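PDB 3MYV: SusD superfamily protein from Bacteroides vulgatus, which probably binds polysaccharide at the outer membrane and may so take part in glycan capture. Local coordinates for residues Y61-R66 with I408-G413; G45-S50 with E386-L391; T308-Y313 with G412-P417. All blocks are in the same frame, centred on the assembly; numbering follows the deposited sequence.

Interaction 1 of 3, residues Y61-R66 with I408-G413; sequences YMFNHR and IVRKGG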
ATOM      1  N   TYR A  61       4.304  15.459   0.447  1.00 13.01           N
ATOM      2  CA  TYR A  61       3.229  16.371   0.854  1.00 12.26           C
ATOM      3  C   TYR A  61       3.135  17.586  -0.060  1.00 13.29           C
ATOM      4  O   TYR A  61       2.043  18.020  -0.441  1.00 14.72           O
ATOM      5  CB  TYR A  61       3.499  16.801   2.289  1.00 14.31           C
ATOM      6  CG  TYR A  61       2.614  17.878   2.829  1.00 12.59           C
ATOM      7  CD1 TYR A  61       1.297  17.605   3.166  1.00 10.29           C
ATOM      8  CD2 TYR A  61       3.121  19.135   3.120  1.00 15.32           C
ATOM      9  CE1 TYR A  61       0.471  18.614   3.715  1.00 12.97           C
ATOM     10  CE2 TYR A  61       2.323  20.132   3.670  1.00 13.11           C
ATOM     11  CZ  TYR A  61       1.003  19.862   3.971  1.00 12.57           C
ATOM     12  OH  TYR A  61       0.232  20.858   4.496  1.00 15.44           O
HETATM   13  N   MSE A  62       4.298  18.134  -0.399  1.00 13.27           N
HETATM   14  CA  MSE A  62       4.384  19.341  -1.220  1.00 14.95           C
HETATM   15  C   MSE A  62       4.371  19.044  -2.728  1.00 13.84           C
HETATM   16  O   MSE A  62       4.521  19.963  -3.538  1.00 14.82           O
HETATM   17  CB  MSE A  62       5.649  20.110  -0.845  1.00 15.78           C
HETATM   18  CG  MSE A  62       5.676  20.616   0.595  1.00 17.10           C
HETATM   19 SE   MSE A  62       4.273  21.865   1.019  0.75 14.63          SE
HETATM   20  CE  MSE A  62       4.778  23.407  -0.108  1.00 18.37           C
ATOM     21  N   PHE A  63       4.170  17.782  -3.119  1.00 14.41           N
ATOM     22  CA  PHE A  63       4.288  17.377  -4.547  1.00 15.11           C
ATOM     23  C   PHE A  63       5.526  17.995  -5.220  1.00 14.91           C
ATOM     24  O   PHE A  63       5.486  18.396  -6.371  1.00 16.58           O
ATOM     25  CB  PHE A  63       3.005  17.665  -5.346  1.00 14.08           C
ATOM     26  CG  PHE A  63       1.836  16.787  -4.939  1.00 13.14           C
ATOM     27  CD1 PHE A  63       1.223  16.952  -3.693  1.00 16.70           C
ATOM     28  CD2 PHE A  63       1.360  15.783  -5.792  1.00 12.90           C
ATOM     29  CE1 PHE A  63       0.149  16.106  -3.282  1.00 15.94           C
ATOM     30  CE2 PHE A  63       0.272  14.944  -5.415  1.00 14.07           C
ATOM     31  CZ  PHE A  63      -0.327  15.100  -4.154  1.00 12.77           C
ATOM     32  N   ASN A  64       6.635  18.012  -4.481  1.00 14.83           N
ATOM     33  CA  ASN A  64       7.891  18.583  -4.960  1.00 14.91           C
ATOM     34  C   ASN A  64       8.701  17.456  -5.607  1.00 13.77           C
ATOM     35  O   ASN A  64       9.496  16.799  -4.940  1.00 16.00           O
ATOM     36  CB  ASN A  64       8.665  19.210  -3.790  1.00 13.15           C
ATOM     37  CG  ASN A  64      10.018  19.737  -4.203  1.00 21.92           C
ATOM     38  OD1 ASN A  64      10.321  19.805  -5.386  1.00 18.81           O
ATOM     39  ND2 ASN A  64      10.854  20.070  -3.230  1.00 22.67           N
ATOM     40  N   HIS A  65       8.434  17.221  -6.887  1.00 13.14           N
ATOM     41  CA  HIS A  65       9.053  16.134  -7.649  1.00 13.96           C
ATOM     42  C   HIS A  65       9.498  16.664  -9.009  1.00 16.52           C
ATOM     43  O   HIS A  65       8.768  17.407  -9.659  1.00 16.45           O
ATOM     44  CB  HIS A  65       8.064  15.000  -7.900  1.00 13.96           C
ATOM     45  CG  HIS A  65       7.327  14.560  -6.688  1.00 14.02           C
ATOM     46  ND1 HIS A  65       7.946  13.892  -5.657  1.00 12.14           N
ATOM     47  CD2 HIS A  65       6.015  14.640  -6.359  1.00 16.82           C
ATOM     48  CE1 HIS A  65       7.053  13.625  -4.717  1.00 18.95           C
ATOM     49  NE2 HIS A  65       5.873  14.068  -5.119  1.00 14.78           N
ATOM     50  N   ARG A  66      10.669  16.242  -9.461  1.00 17.56           N
ATOM     51  CA  ARG A  66      11.093  16.596 -10.817  1.00 19.93           C
ATOM     52  C   ARG A  66      11.925  15.503 -11.486  1.00 19.45           C
ATOM     53  O   ARG A  66      12.444  14.609 -10.814  1.00 14.82           O
ATOM     54  CB  ARG A  66      11.823  17.929 -10.808  1.00 22.57           C
ATOM     55  CG  ARG A  66      12.991  17.974  -9.897  1.00 24.71           C
ATOM     56  CD  ARG A  66      13.561  19.390  -9.798  1.00 31.71           C
ATOM     57  NE  ARG A  66      15.003  19.321  -9.610  1.00 33.37           N
ATOM     58  CZ  ARG A  66      15.623  19.233  -8.435  1.00 40.03           C
ATOM     59  NH1 ARG A  66      14.936  19.238  -7.290  1.00 45.84           N
ATOM     60  NH2 ARG A  66      16.946  19.159  -8.403  1.00 47.09           N
ATOM     61  N   ILE A 408      -9.084  15.875  -3.438  1.00 16.90           N
ATOM     62  CA  ILE A 408      -8.475  15.853  -2.104  1.00 17.57           C
ATOM     63  C   ILE A 408      -8.350  17.310  -1.662  1.00 17.58           C
ATOM     64  O   ILE A 408      -7.713  18.117  -2.340  1.00 17.70           O
ATOM     65  CB  ILE A 408      -7.097  15.152  -2.105  1.00 17.80           C
ATOM     66  CG1 ILE A 408      -7.191  13.761  -2.763  1.00 20.37           C
ATOM     67  CG2 ILE A 408      -6.574  14.984  -0.665  1.00 17.21           C
ATOM     68  CD1 ILE A 408      -5.881  13.110  -2.991  1.00 14.92           C
ATOM     69  N   VAL A 409      -9.014  17.653  -0.563  1.00 18.46           N
ATOM     70  CA  VAL A 409      -8.998  19.012  -0.026  1.00 19.33           C
ATOM     71  C   VAL A 409      -8.049  19.072   1.172  1.00 18.61           C
ATOM     72  O   VAL A 409      -8.223  18.355   2.167  1.00 18.68           O
ATOM     73  CB  VAL A 409     -10.399  19.477   0.382  1.00 21.14           C
ATOM     74  CG1 VAL A 409     -10.329  20.882   0.998  1.00 19.85           C
ATOM     75  CG2 VAL A 409     -11.351  19.441  -0.830  1.00 23.74           C
ATOM     76  N   ARG A 410      -7.036  19.914   1.041  1.00 17.09           N
ATOM     77  CA  ARG A 410      -5.936  20.037   1.995  1.00 19.69           C
ATOM     78  C   ARG A 410      -5.739  21.514   2.260  1.00 20.35           C
ATOM     79  O   ARG A 410      -4.895  22.170   1.654  1.00 20.73           O
ATOM     80  CB  ARG A 410      -4.661  19.398   1.414  1.00 22.09           C
ATOM     81  CG  ARG A 410      -4.925  18.006   0.824  1.00 20.45           C
ATOM     82  CD  ARG A 410      -4.062  17.674  -0.385  1.00 23.11           C
ATOM     83  NE  ARG A 410      -2.779  17.149   0.041  1.00 21.49           N
ATOM     84  CZ  ARG A 410      -1.582  17.609  -0.312  1.00 16.64           C
ATOM     85  NH1 ARG A 410      -1.444  18.601  -1.164  1.00 20.95           N
ATOM     86  NH2 ARG A 410      -0.506  17.015   0.171  1.00 19.23           N
ATOM     87  N   LYS A 411      -6.557  22.042   3.158  1.00 22.20           N
ATOM     88  CA  LYS A 411      -6.512  23.460   3.466  1.00 23.39           C
ATOM     89  C   LYS A 411      -6.906  23.730   4.911  1.00 21.58           C
ATOM     90  O   LYS A 411      -7.518  22.885   5.591  1.00 20.26           O
ATOM     91  CB  LYS A 411      -7.378  24.248   2.475  1.00 27.82           C
ATOM     92  CG  LYS A 411      -8.868  24.026   2.572  1.00 29.37           C
ATOM     93  CD  LYS A 411      -9.587  24.790   1.458  1.00 39.38           C
ATOM     94  CE  LYS A 411     -11.098  24.548   1.509  1.00 43.37           C
ATOM     95  NZ  LYS A 411     -11.865  25.391   0.536  1.00 47.95           N
ATOM     96  N   GLY A 412      -6.512  24.902   5.392  1.00 22.55           N
ATOM     97  CA  GLY A 412      -6.756  25.282   6.781  1.00 22.18           C
ATOM     98  C   GLY A 412      -5.986  24.431   7.774  1.00 22.35           C
ATOM     99  O   GLY A 412      -4.909  23.898   7.460  1.00 18.82           O
ATOM    100  N   GLY A 413      -6.538  24.327   8.978  1.00 20.42           N
ATOM    101  CA  GLY A 413      -5.919  23.583  10.058  1.00 19.64           C
ATOM    102  C   GLY A 413      -4.533  24.097  10.366  1.00 18.58           C
ATOM    103  O   GLY A 413      -4.320  25.293  10.544  1.00 17.25           O
TER
HETATM  104  O   HOH W   1       1.010  20.052  -2.056  1.00 14.66           O

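Interaction 2 of 3, residues G45-S50 with E386-L391; sequences GDDMQS and ERSKEL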
ATOM      1  N   GLY A  45      -2.608  12.599   0.727  1.00 13.74           N
ATOM      2  CA  GLY A  45      -4.016  12.673   1.089  1.00 13.69           C
ATOM      3  C   GLY A  45      -4.367  13.904   1.932  1.00 13.83           C
ATOM      4  O   GLY A  45      -3.628  14.898   1.963  1.00 13.59           O
ATOM      5  N   ASP A  46      -5.503  13.810   2.616  1.00 13.71           N
ATOM      6  CA  ASP A  46      -5.992  14.887   3.489  1.00 14.43           C
ATOM      7  C   ASP A  46      -5.880  14.580   4.980  1.00 13.02           C
ATOM      8  O   ASP A  46      -6.258  15.416   5.835  1.00 15.45           O
ATOM      9  CB  ASP A  46      -7.453  15.214   3.124  1.00 15.35           C
ATOM     10  CG  ASP A  46      -8.371  14.026   3.285  1.00 20.08           C
ATOM     11  OD1 ASP A  46      -7.867  12.912   3.491  1.00 16.73           O
ATOM     12  OD2 ASP A  46      -9.595  14.214   3.198  1.00 18.57           O
ATOM     13  N   ASP A  47      -5.368  13.392   5.315  1.00 13.08           N
ATOM     14  CA  ASP A  47      -5.367  12.927   6.722  1.00 11.59           C
ATOM     15  C   ASP A  47      -4.029  12.972   7.437  1.00 13.81           C
ATOM     16  O   ASP A  47      -3.987  12.919   8.679  1.00 10.89           O
ATOM     17  CB  ASP A  47      -5.901  11.498   6.809  1.00 13.61           C
ATOM     18  CG  ASP A  47      -7.400  11.416   6.528  1.00 15.75           C
ATOM     19  OD1 ASP A  47      -8.118  12.376   6.897  1.00 15.34           O
ATOM     20  OD2 ASP A  47      -7.836  10.385   5.956  1.00 12.70           O
HETATM   21  N   MSE A  48      -2.949  13.069   6.666  1.00 13.58           N
HETATM   22  CA  MSE A  48      -1.610  13.287   7.212  1.00 11.97           C
HETATM   23  C   MSE A  48      -0.911  14.381   6.451  1.00 13.41           C
HETATM   24  O   MSE A  48      -1.209  14.607   5.278  1.00 14.08           O
HETATM   25  CB  MSE A  48      -0.770  12.019   7.135  1.00  9.13           C
HETATM   26  CG  MSE A  48      -1.349  10.843   7.903  1.00 14.59           C
HETATM   27 SE   MSE A  48      -0.079   9.464   8.399  0.75 11.74          SE
HETATM   28  CE  MSE A  48       0.742  10.333   9.904  1.00 15.71           C
ATOM     29  N   GLN A  49      -0.009  15.074   7.144  1.00 11.85           N
ATOM     30  CA  GLN A  49       0.760  16.135   6.538  1.00 12.58           C
ATOM     31  C   GLN A  49       2.184  16.121   7.061  1.00 13.89           C
ATOM     32  O   GLN A  49       2.491  15.542   8.119  1.00 12.89           O
ATOM     33  CB  GLN A  49       0.087  17.492   6.812  1.00 12.40           C
ATOM     34  CG  GLN A  49       0.100  17.885   8.291  1.00 13.21           C
ATOM     35  CD  GLN A  49      -0.225  19.335   8.499  1.00 18.11           C
ATOM     36  OE1 GLN A  49      -1.389  19.727   8.533  1.00 18.17           O
ATOM     37  NE2 GLN A  49       0.807  20.136   8.668  1.00 17.09           N
ATOM     38  N   SER A  50       3.057  16.783   6.324  1.00 14.26           N
ATOM     39  CA  SER A  50       4.418  17.025   6.769  1.00 14.53           C
ATOM     40  C   SER A  50       4.510  18.022   7.929  1.00 13.99           C
ATOM     41  O   SER A  50       3.667  18.897   8.107  1.00 14.99           O
ATOM     42  CB  SER A  50       5.247  17.583   5.580  1.00 15.76           C
ATOM     43  OG  SER A  50       6.603  17.737   5.923  1.00 24.40           O
ATOM     44  N   GLU A 386     -14.715   5.578   6.178  1.00 14.00           N
ATOM     45  CA  GLU A 386     -14.304   4.447   7.028  1.00 11.94           C
ATOM     46  C   GLU A 386     -12.861   4.041   6.732  1.00 14.68           C
ATOM     47  O   GLU A 386     -12.077   3.775   7.657  1.00 14.15           O
ATOM     48  CB  GLU A 386     -15.258   3.256   6.925  1.00 10.95           C
ATOM     49  CG  GLU A 386     -15.178   2.296   8.126  1.00 11.63           C
ATOM     50  CD  GLU A 386     -15.478   2.964   9.460  1.00 14.79           C
ATOM     51  OE1 GLU A 386     -16.209   3.979   9.487  1.00 15.14           O
ATOM     52  OE2 GLU A 386     -15.014   2.455  10.483  1.00 12.52           O
ATOM     53  N   ARG A 387     -12.502   4.030   5.445  1.00 11.81           N
ATOM     54  CA  ARG A 387     -11.126   3.799   5.032  1.00 13.52           C
ATOM     55  C   ARG A 387     -10.185   4.839   5.622  1.00 12.74           C
ATOM     56  O   ARG A 387      -9.112   4.486   6.089  1.00 12.08           O
ATOM     57  CB  ARG A 387     -10.978   3.822   3.511  1.00 14.68           C
ATOM     58  CG  ARG A 387     -11.522   2.607   2.775  1.00 17.13           C
ATOM     59  CD  ARG A 387     -11.464   2.859   1.266  1.00 16.52           C
ATOM     60  NE  ARG A 387     -11.569   1.624   0.496  1.00 15.62           N
ATOM     61  CZ  ARG A 387     -10.568   0.761   0.299  1.00 19.42           C
ATOM     62  NH1 ARG A 387      -9.345   0.982   0.792  1.00 16.05           N
ATOM     63  NH2 ARG A 387     -10.791  -0.343  -0.400  1.00 19.34           N
ATOM     64  N   SER A 388     -10.582   6.113   5.578  1.00 13.18           N
ATOM     65  CA  SER A 388      -9.801   7.182   6.186  1.00 12.33           C
ATOM     66  C   SER A 388      -9.455   6.852   7.649  1.00 12.56           C
ATOM     67  O   SER A 388      -8.300   6.936   8.073  1.00 13.49           O
ATOM     68  CB  SER A 388     -10.585   8.477   6.149  1.00 15.04           C
ATOM     69  OG  SER A 388      -9.949   9.468   6.894  1.00 12.90           O
ATOM     70  N   LYS A 389     -10.495   6.498   8.411  1.00 14.33           N
ATOM     71  CA  LYS A 389     -10.365   6.175   9.835  1.00 15.82           C
ATOM     72  C   LYS A 389      -9.463   4.984  10.077  1.00 15.27           C
ATOM     73  O   LYS A 389      -8.557   5.014  10.926  1.00 13.59           O
ATOM     74  CB  LYS A 389     -11.742   5.861  10.441  1.00 13.03           C
ATOM     75  CG  LYS A 389     -12.707   7.051  10.579  1.00 14.61           C
ATOM     76  CD  LYS A 389     -14.028   6.634  11.195  1.00 16.69           C
ATOM     77  CE  LYS A 389     -15.097   7.724  11.009  1.00 21.88           C
ATOM     78  NZ  LYS A 389     -16.311   7.570  11.892  1.00 20.08           N
ATOM     79  N   GLU A 390      -9.714   3.930   9.318  1.00 14.12           N
ATOM     80  CA  GLU A 390      -9.083   2.636   9.563  1.00 14.43           C
ATOM     81  C   GLU A 390      -7.640   2.554   9.079  1.00 13.76           C
ATOM     82  O   GLU A 390      -6.819   1.922   9.720  1.00 13.64           O
ATOM     83  CB  GLU A 390      -9.874   1.535   8.869  1.00 13.27           C
ATOM     84  CG  GLU A 390      -9.378   0.123   9.166  1.00 13.31           C
ATOM     85  CD  GLU A 390      -9.448  -0.236  10.648  1.00 10.82           C
ATOM     86  OE1 GLU A 390     -10.515   0.004  11.286  1.00 12.77           O
ATOM     87  OE2 GLU A 390      -8.435  -0.766  11.191  1.00 16.14           O
ATOM     88  N   LEU A 391      -7.348   3.166   7.939  1.00 13.28           N
ATOM     89  CA  LEU A 391      -6.099   2.870   7.209  1.00 13.15           C
ATOM     90  C   LEU A 391      -5.100   4.032   7.230  1.00 11.66           C
ATOM     91  O   LEU A 391      -4.106   4.001   6.495  1.00 11.36           O
ATOM     92  CB  LEU A 391      -6.429   2.448   5.757  1.00 13.33           C
ATOM     93  CG  LEU A 391      -7.278   1.177   5.609  1.00 11.55           C
ATOM     94  CD1 LEU A 391      -7.720   0.958   4.135  1.00 14.77           C
ATOM     95  CD2 LEU A 391      -6.520  -0.044   6.110  1.00 11.46           C
TER
HETATM   96  O   HOH W   2      -6.497   8.079   6.280  1.00 10.90           O

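Interaction 3 of 3, residues T308-Y313 with G412-P417; sequences TVWWLY and GGYHLP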
ATOM      1  N   THR A 308      -1.671  23.402  18.850  1.00 16.10           N
ATOM      2  CA  THR A 308      -1.853  21.990  19.123  1.00 15.58           C
ATOM      3  C   THR A 308      -1.835  21.215  17.813  1.00 16.42           C
ATOM      4  O   THR A 308      -2.501  21.595  16.826  1.00 14.65           O
ATOM      5  CB  THR A 308      -3.157  21.737  19.862  1.00 17.28           C
ATOM      6  OG1 THR A 308      -3.150  22.521  21.041  1.00 20.93           O
ATOM      7  CG2 THR A 308      -3.324  20.259  20.228  1.00 17.55           C
ATOM      8  N   VAL A 309      -1.068  20.138  17.807  1.00 14.43           N
ATOM      9  CA  VAL A 309      -1.091  19.190  16.691  1.00 15.26           C
ATOM     10  C   VAL A 309      -1.207  17.778  17.251  1.00 16.31           C
ATOM     11  O   VAL A 309      -1.041  17.556  18.456  1.00 16.22           O
ATOM     12  CB  VAL A 309       0.155  19.280  15.774  1.00 16.32           C
ATOM     13  CG1 VAL A 309       0.283  20.711  15.232  1.00 15.64           C
ATOM     14  CG2 VAL A 309       1.442  18.815  16.514  1.00 14.71           C
ATOM     15  N   TRP A 310      -1.500  16.835  16.366  1.00 15.19           N
ATOM     16  CA  TRP A 310      -1.576  15.437  16.748  1.00 13.65           C
ATOM     17  C   TRP A 310      -0.700  14.614  15.799  1.00 14.48           C
ATOM     18  O   TRP A 310      -0.741  14.786  14.566  1.00 13.34           O
ATOM     19  CB  TRP A 310      -3.012  14.933  16.694  1.00 15.88           C
ATOM     20  CG  TRP A 310      -3.925  15.533  17.728  1.00 15.33           C
ATOM     21  CD1 TRP A 310      -4.269  14.997  18.935  1.00 16.28           C
ATOM     22  CD2 TRP A 310      -4.629  16.774  17.626  1.00 14.82           C
ATOM     23  NE1 TRP A 310      -5.123  15.837  19.603  1.00 18.26           N
ATOM     24  CE2 TRP A 310      -5.368  16.931  18.819  1.00 15.84           C
ATOM     25  CE3 TRP A 310      -4.702  17.768  16.645  1.00 17.40           C
ATOM     26  CZ2 TRP A 310      -6.169  18.035  19.055  1.00 18.36           C
ATOM     27  CZ3 TRP A 310      -5.497  18.877  16.885  1.00 18.34           C
ATOM     28  CH2 TRP A 310      -6.227  18.997  18.080  1.00 17.13           C
ATOM     29  N   TRP A 311       0.072  13.700  16.389  1.00 13.34           N
ATOM     30  CA  TRP A 311       0.890  12.787  15.610  1.00 13.54           C
ATOM     31  C   TRP A 311       0.313  11.400  15.748  1.00 14.15           C
ATOM     32  O   TRP A 311      -0.487  11.130  16.639  1.00 16.52           O
ATOM     33  CB  TRP A 311       2.379  12.851  16.012  1.00 13.79           C
ATOM     34  CG  TRP A 311       2.769  12.452  17.387  1.00 11.74           C
ATOM     35  CD1 TRP A 311       2.728  13.248  18.504  1.00 15.15           C
ATOM     36  CD2 TRP A 311       3.329  11.197  17.817  1.00 12.70           C
ATOM     37  NE1 TRP A 311       3.211  12.562  19.588  1.00 13.60           N
ATOM     38  CE2 TRP A 311       3.593  11.305  19.186  1.00 11.18           C
ATOM     39  CE3 TRP A 311       3.624   9.990  17.166  1.00 15.95           C
ATOM     40  CZ2 TRP A 311       4.112  10.234  19.946  1.00 16.46           C
ATOM     41  CZ3 TRP A 311       4.161   8.958  17.898  1.00 15.45           C
ATOM     42  CH2 TRP A 311       4.398   9.076  19.274  1.00 12.90           C
ATOM     43  N   LEU A 312       0.690  10.537  14.820  1.00 13.60           N
ATOM     44  CA  LEU A 312       0.083   9.234  14.697  1.00 12.53           C
ATOM     45  C   LEU A 312       1.012   8.212  15.343  1.00 13.71           C
ATOM     46  O   LEU A 312       2.110   7.956  14.862  1.00 14.84           O
ATOM     47  CB  LEU A 312      -0.145   8.833  13.243  1.00 14.08           C
ATOM     48  CG  LEU A 312      -0.812   7.464  13.050  1.00 11.93           C
ATOM     49  CD1 LEU A 312      -2.231   7.473  13.623  1.00 10.94           C
ATOM     50  CD2 LEU A 312      -0.799   7.073  11.534  1.00 13.26           C
ATOM     51  N   TYR A 313       0.526   7.608  16.407  1.00 15.62           N
ATOM     52  CA  TYR A 313       1.262   6.608  17.110  1.00 13.50           C
ATOM     53  C   TYR A 313       0.680   5.217  16.814  1.00 15.94           C
ATOM     54  O   TYR A 313       0.182   4.487  17.682  1.00 12.66           O
ATOM     55  CB  TYR A 313       1.277   6.966  18.589  1.00 14.09           C
ATOM     56  CG  TYR A 313       2.258   6.176  19.409  1.00 14.34           C
ATOM     57  CD1 TYR A 313       3.448   5.682  18.848  1.00 14.73           C
ATOM     58  CD2 TYR A 313       2.031   5.956  20.757  1.00 20.19           C
ATOM     59  CE1 TYR A 313       4.357   5.002  19.606  1.00 17.09           C
ATOM     60  CE2 TYR A 313       2.955   5.231  21.537  1.00 16.63           C
ATOM     61  CZ  TYR A 313       4.098   4.763  20.943  1.00 21.70           C
ATOM     62  OH  TYR A 313       5.019   4.075  21.700  1.00 20.99           O
ATOM     63  N   GLY A 412      -6.512  24.902   5.392  1.00 22.55           N
ATOM     64  CA  GLY A 412      -6.756  25.282   6.781  1.00 22.18           C
ATOM     65  C   GLY A 412      -5.986  24.431   7.774  1.00 22.35           C
ATOM     66  O   GLY A 412      -4.909  23.898   7.460  1.00 18.82           O
ATOM     67  N   GLY A 413      -6.538  24.327   8.978  1.00 20.42           N
ATOM     68  CA  GLY A 413      -5.919  23.583  10.058  1.00 19.64           C
ATOM     69  C   GLY A 413      -4.533  24.097  10.366  1.00 18.58           C
ATOM     70  O   GLY A 413      -4.320  25.293  10.544  1.00 17.25           O
ATOM     71  N   TYR A 414      -3.571  23.185  10.398  1.00 15.77           N
ATOM     72  CA  TYR A 414      -2.179  23.546  10.520  1.00 17.76           C
ATOM     73  C   TYR A 414      -1.364  23.064   9.308  1.00 17.24           C
ATOM     74  O   TYR A 414      -0.172  22.761   9.402  1.00 17.01           O
ATOM     75  CB  TYR A 414      -1.610  23.038  11.852  1.00 18.26           C
ATOM     76  CG  TYR A 414      -1.922  21.615  12.285  1.00 16.43           C
ATOM     77  CD1 TYR A 414      -1.163  20.533  11.820  1.00 19.91           C
ATOM     78  CD2 TYR A 414      -2.919  21.352  13.234  1.00 16.91           C
ATOM     79  CE1 TYR A 414      -1.422  19.237  12.240  1.00 15.90           C
ATOM     80  CE2 TYR A 414      -3.176  20.069  13.676  1.00 18.04           C
ATOM     81  CZ  TYR A 414      -2.423  18.999  13.174  1.00 15.81           C
ATOM     82  OH  TYR A 414      -2.682  17.728  13.626  1.00 17.23           O
ATOM     83  N   HIS A 415      -2.004  23.049   8.152  1.00 17.16           N
ATOM     84  CA  HIS A 415      -1.292  22.810   6.904  1.00 16.16           C
ATOM     85  C   HIS A 415      -0.178  23.831   6.697  1.00 16.75           C
ATOM     86  O   HIS A 415      -0.277  24.992   7.128  1.00 17.19           O
ATOM     87  CB  HIS A 415      -2.249  22.814   5.713  1.00 12.94           C
ATOM     88  CG  HIS A 415      -2.994  21.523   5.532  1.00 16.07           C
ATOM     89  ND1 HIS A 415      -2.416  20.406   4.964  1.00 13.01           N
ATOM     90  CD2 HIS A 415      -4.270  21.180   5.822  1.00 16.72           C
ATOM     91  CE1 HIS A 415      -3.305  19.429   4.929  1.00 14.66           C
ATOM     92  NE2 HIS A 415      -4.432  19.867   5.461  1.00 15.40           N
ATOM     93  N   LEU A 416       0.879  23.397   6.027  1.00 15.18           N
ATOM     94  CA  LEU A 416       1.996  24.279   5.720  1.00 16.06           C
ATOM     95  C   LEU A 416       1.680  25.273   4.614  1.00 16.13           C
ATOM     96  O   LEU A 416       0.816  25.024   3.764  1.00 16.38           O
ATOM     97  CB  LEU A 416       3.211  23.464   5.297  1.00 15.07           C
ATOM     98  CG  LEU A 416       3.710  22.362   6.242  1.00 21.46           C
ATOM     99  CD1 LEU A 416       5.020  21.788   5.716  1.00 17.86           C
ATOM    100  CD2 LEU A 416       3.882  22.912   7.652  1.00 24.86           C
ATOM    101  N   PRO A 417       2.405  26.400   4.599  1.00 18.92           N
ATOM    102  CA  PRO A 417       2.180  27.349   3.499  1.00 21.00           C
ATOM    103  C   PRO A 417       2.443  26.706   2.134  1.00 18.60           C
ATOM    104  O   PRO A 417       3.300  25.847   2.002  1.00 21.64           O
ATOM    105  CB  PRO A 417       3.212  28.466   3.760  1.00 22.59           C
ATOM    106  CG  PRO A 417       3.554  28.360   5.210  1.00 26.65           C
ATOM    107  CD  PRO A 417       3.396  26.887   5.572  1.00 21.77           C
TER

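Interaction 1 of 3, residues Y61-R66 with I408-G413
Arg410 reaches the carbonyl of Tyr61 at the C-terminal end of helix 56-61: NH2 lies 2.8 Å from Tyr61 O, the N-H...O angle is 176°, and the bond uses an in-plane lone pair of the carbonyl. The acceptor also lies almost in the guanidinium plane. Water 1 backs this bond, giving a hydrogen to Tyr61 O (2.8 Å) and taking one from Arg410 NH1 (3.0 Å). Packing is close on this side. Tyr61 CG stands anti to its own N and beside its carbonyl carbon (chi1 172°), which brings CD1 within 3.5 Å of the same Arg410 NH2. Phe63, the C-prime residue of the Schellman motif ending the helix, sets its ring edge against a face of the Arg410 guanidinium, with Phe63 CE1 3.6 Å from Arg410 NH2 and the planes 83° apart. The loose side begins where the chain runs on through Lys411 and Gly412, which are exposed and make no contact with 61-66. Further carbonyls, Gly45 O at NE, Asp420 O at NH1 and Met43 O at NH2, complete the shell. Four carbonyls and one water therefore occupy all five N-H directions, so this buried positive charge is probably stabilised largely by carbonyl dipoles, including that of a helix end.

Interaction 2 of 3, residues G45-S50 with E386-L391
Helix 380-391 of the SusD fold meets the loop that leads into strand 48-50, through Ser388 on the helix and Asp47 on the loop. Strand 48-50 belongs to a two-stranded antiparallel sheet with 277-279, and the backbone of Asp47 pairs with Thr280 just beyond that partner strand, so the contact joins a small sheet to the helical part of the chain. Asp47 and Ser388 are the residues whose CA atoms lie nearest across the contact, 7.3 Å apart. Ser388 OG donates to Asp47 OD2 at 2.5 Å, short enough that the exact length is doubtful. Water 2 makes a second path: it donates to Asp47 OD2 at 2.7 Å and to Ser388 O at 2.8 Å. The serine torsion explains the pairing, since OG is anti to the backbone N and beside the carbonyl carbon (chi1 171°), and so the hydroxyl and the carbonyl of one residue both serve the same carboxylate oxygen, one directly and one through water. The carboxylate divides its work: OD1 forms a salt bridge with Lys282 of helix 281-288, and Ser388 OG, 3.4 Å from Asp47 OD1 at a poor angle, bonds to OD2 instead.

Interaction 3 of 3, residues T308-Y313 with G412-P417
The ring of Tyr414 carries Val309 on one face: CG1 sits 3.5 Å from the ring centroid and only 3° off the normal, a CH-pi contact centred on the ring. At the phenol end, Tyr414 OH meets the indole of Trp310 at its edge and in its plane, 3.6 Å from CE3, while one indole face is covered toward its rim by Thr308 CG2. The tyrosine and tryptophan side chains cross at about a right angle. Tyr414 CG lies between the backbone N and the carbonyl carbon (chi1 46°), a setting that directs the ring from its loop onto the strand. There the hydroxyl accepts from Trp310 N at 3.1 Å with an N-H...O angle of 161°, and it is also hydrogen-bonded to Val279 O of strand 277-279. A phenylalanine here could still cover Val309, but would probably leave Trp310 N and Val279 O without their common hydroxyl mate. The backbone of Val309 and Trp311 pairs with Asn302 and Glu300 of strand 299-304, whereas Trp310 N is bonded to the phenol. On the loop, His415 N bonds to Gly412 O at 3.1 Å, closing a beta turn with Gly413 at positive phi. Strands 299-304 and 307-312 form a beta-hairpin, and the edge of its second strand is met by a tyrosine from a loop turn rather than by another strand.

Overall arrangement
Interactions 1 and 2 are wholly buried, interaction 2 lying nearest the centre of the chain (about 13 Å, centre to centre); interaction 3 is farthest out, about 23 Å, and only partly buried. Chemistry follows place: interaction 2 is polar and water-assisted, interaction 1 sets a cation among carbonyls and rings, and interaction 3 is mostly aromatic and apolar with one hydrogen bond from a backbone N-H to a phenol. Interactions 1 and 3 share Gly412 and Gly413, and Tyr61 OH bonds to His415 ND1 and Leu416 N. Gln49 NE2 reaches Tyr414 O, tying interaction 2 to interaction 3. Segment 45-50, which supplies strand 48-50 of the sheet with 277-279, thus lies against segments of both other contacts.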